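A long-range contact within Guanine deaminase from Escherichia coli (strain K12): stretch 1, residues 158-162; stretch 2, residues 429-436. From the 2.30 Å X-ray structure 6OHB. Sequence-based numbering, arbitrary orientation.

Stretch 1 (158-162) HINMR
Stretch 2, residues 429-436: YVDGRLVY

A short irregular segment packs against the tip of a β-hairpin through a small apolar patch centred on V430, one direct side-chain hydrogen bond and one bridging water, burying 269 Å² summed over both sides.

The hairpin supplies the more regular half. Strand 429-430 leads into a type I' turn from V430 to R433, and strand 433-436 leaves it; V430 N to R433 O (2.7 Å) and R433 N to V430 O (2.9 Å) close the turn with paired backbone hydrogen bonds. The corner residues D431 (phi/psi 56/39) and G432 (71/12) both have positive phi, a region that favours glycine at 432. V430 (-128/132) and R433 (-124/137) are extended.

Across from it, I159 (-109/12), N160 (52/47) and M161 (-78/146) form no regular helix or strand. The nearest-CA pairing descends as stretch 1 ascends: N160 CA lies 6.5 Å from D431 CA, and M161 CA 6.3 Å from V430 CA. No direct backbone-to-backbone hydrogen bond joins the stretches. I159 (63 Å²), V430 (57 Å²) and N160 (49 Å²) lose the most area to the other stretch; V430 and M161 are buried, which suits their apolar side chains.

V430, chi1 t (163°), points its CA-to-CB bond toward stretch 1, and its CG1 meets three consecutive residues: I159 O at 3.6 Å, N160 O at 3.8 Å and M161 CA at 3.9 Å. The branched side chain puts a methyl group, CG1, against this backbone. The same CG1 lies 4.4 Å from I159 CD1 and 4.4 Å from M161 CB. I159, chi1 p (63°) and chi2 t (163°), is set sideways and also reaches the second strand, its CB 4.3 Å from CG1 of V435 (chi1 m, -66°). The CA-to-CB bond of M161 points away; chi1 and chi2 are t and chi3 is off-well at -121°, and its closest contacts to the hairpin are made by CA and CB.

The polar link joins N160 and D431, whose CA-to-CB bonds point toward each other's stretches. With chi1 t in both (-165° and -169°) and chi2 at 21° and 48°, N160 ND2 donates to D431 OD2 at 2.9 Å with an N-H...O angle of 156°. An amide donor thus meets a carboxylate acceptor. The same oxygen receives a weak hydrogen bond from R433 NH1, 3.5 Å from D431 OD2, as part of a salt bridge within the hairpin.

R433 (t, t, m; chi4 110°) also serves the water bridge. Water 1 donates to I159 O at 2.7 Å and to V430 O at 2.9 Å, and accepts from R433 NH1 at 2.9 Å, thereby connecting carbonyls of the two stretches.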

# COMPACT_ATOMS: atom_id res chain seq x y z
N HIS A 158 -12.03 14.61 -25.57
CA HIS A 158 -11.90 13.66 -26.67
C HIS A 158 -12.71 12.38 -26.44
O HIS A 158 -13.22 11.79 -27.40
CB HIS A 158 -10.43 13.31 -26.91
CG HIS A 158 -10.22 12.43 -28.10
ND1 HIS A 158 -9.70 11.16 -28.00
CD2 HIS A 158 -10.47 12.63 -29.41
CE1 HIS A 158 -9.63 10.61 -29.20
NE2 HIS A 158 -10.10 11.48 -30.08
N ILE A 159 -12.84 11.94 -25.19
CA ILE A 159 -13.58 10.73 -24.86
C ILE A 159 -14.90 11.05 -24.17
O ILE A 159 -15.55 10.14 -23.63
CB ILE A 159 -12.73 9.78 -24.00
CG1 ILE A 159 -12.40 10.44 -22.65
CG2 ILE A 159 -11.47 9.37 -24.73
CD1 ILE A 159 -11.95 9.47 -21.59
N ASN A 160 -15.32 12.31 -24.17
CA ASN A 160 -16.54 12.77 -23.50
C ASN A 160 -16.57 12.32 -22.03
O ASN A 160 -17.59 11.83 -21.52
CB ASN A 160 -17.78 12.30 -24.25
CG ASN A 160 -19.03 13.03 -23.80
OD1 ASN A 160 -18.95 14.13 -23.24
ND2 ASN A 160 -20.19 12.43 -24.03
N MET A 161 -15.46 12.53 -21.35
CA MET A 161 -15.35 12.23 -19.93
C MET A 161 -16.03 13.32 -19.12
O MET A 161 -16.04 14.50 -19.50
CB MET A 161 -13.87 12.13 -19.55
CG MET A 161 -13.57 11.76 -18.11
SD MET A 161 -11.78 11.65 -17.85
CE MET A 161 -11.61 9.96 -17.30
N ARG A 162 -16.64 12.93 -17.99
CA ARG A 162 -17.13 13.90 -17.02
C ARG A 162 -16.02 14.20 -16.02
O ARG A 162 -15.68 13.35 -15.19
CB ARG A 162 -18.39 13.41 -16.30
CG ARG A 162 -19.00 14.49 -15.41
CD ARG A 162 -20.42 14.17 -14.96
NE ARG A 162 -21.39 14.24 -16.05
CZ ARG A 162 -22.01 15.35 -16.45
NH1 ARG A 162 -21.77 16.51 -15.85
NH2 ARG A 162 -22.89 15.30 -17.44
N TYR A 429 -15.44 1.72 -19.28
CA TYR A 429 -16.41 2.34 -20.17
C TYR A 429 -16.69 3.76 -19.69
O TYR A 429 -16.99 3.98 -18.51
CB TYR A 429 -17.73 1.55 -20.18
CG TYR A 429 -17.72 0.26 -20.99
CD1 TYR A 429 -17.08 -0.88 -20.51
CD2 TYR A 429 -18.36 0.19 -22.23
CE1 TYR A 429 -17.07 -2.07 -21.25
CE2 TYR A 429 -18.36 -0.98 -22.97
CZ TYR A 429 -17.71 -2.11 -22.48
OH TYR A 429 -17.71 -3.27 -23.22
N VAL A 430 -16.62 4.71 -20.62
CA VAL A 430 -16.95 6.11 -20.34
C VAL A 430 -17.96 6.56 -21.39
O VAL A 430 -17.76 6.33 -22.59
CB VAL A 430 -15.70 7.01 -20.35
CG1 VAL A 430 -16.09 8.47 -20.49
CG2 VAL A 430 -14.89 6.79 -19.08
N ASP A 431 -19.04 7.20 -20.93
CA ASP A 431 -20.12 7.66 -21.82
C ASP A 431 -20.68 6.49 -22.64
O ASP A 431 -20.94 6.62 -23.84
CB ASP A 431 -19.64 8.80 -22.72
CG ASP A 431 -20.77 9.48 -23.47
OD1 ASP A 431 -21.79 9.81 -22.83
OD2 ASP A 431 -20.64 9.67 -24.70
N GLY A 432 -20.81 5.33 -22.01
CA GLY A 432 -21.33 4.16 -22.68
C GLY A 432 -20.40 3.56 -23.70
O GLY A 432 -20.82 2.70 -24.47
N ARG A 433 -19.14 3.98 -23.71
CA ARG A 433 -18.19 3.57 -24.73
C ARG A 433 -16.97 2.94 -24.06
O ARG A 433 -16.48 3.45 -23.05
CB ARG A 433 -17.77 4.80 -25.56
CG ARG A 433 -17.07 4.51 -26.87
CD ARG A 433 -17.09 5.76 -27.74
NE ARG A 433 -18.45 6.21 -28.03
CZ ARG A 433 -19.01 7.32 -27.54
NH1 ARG A 433 -18.32 8.11 -26.73
NH2 ARG A 433 -20.26 7.63 -27.87
N LEU A 434 -16.50 1.84 -24.63
CA LEU A 434 -15.28 1.20 -24.14
C LEU A 434 -14.09 2.10 -24.44
O LEU A 434 -13.73 2.29 -25.61
CB LEU A 434 -15.12 -0.18 -24.77
CG LEU A 434 -13.83 -0.92 -24.41
CD1 LEU A 434 -13.74 -1.10 -22.90
CD2 LEU A 434 -13.78 -2.27 -25.10
N VAL A 435 -13.47 2.66 -23.40
CA VAL A 435 -12.33 3.55 -23.58
C VAL A 435 -11.04 2.97 -23.03
O VAL A 435 -9.98 3.58 -23.25
CB VAL A 435 -12.59 4.93 -22.96
CG1 VAL A 435 -13.72 5.64 -23.70
CG2 VAL A 435 -12.92 4.81 -21.48
N TYR A 436 -11.08 1.84 -22.33
CA TYR A 436 -9.82 1.20 -21.97
C TYR A 436 -10.01 -0.31 -21.85
O TYR A 436 -10.99 -0.77 -21.28
CB TYR A 436 -9.25 1.75 -20.66
CG TYR A 436 -8.15 0.89 -20.05
CD1 TYR A 436 -6.82 1.02 -20.47
CD2 TYR A 436 -8.43 -0.03 -19.05
CE1 TYR A 436 -5.81 0.24 -19.91
CE2 TYR A 436 -7.43 -0.81 -18.48
CZ TYR A 436 -6.13 -0.67 -18.92
OH TYR A 436 -5.14 -1.45 -18.36
O HOH W 1 -16.34 7.80 -24.68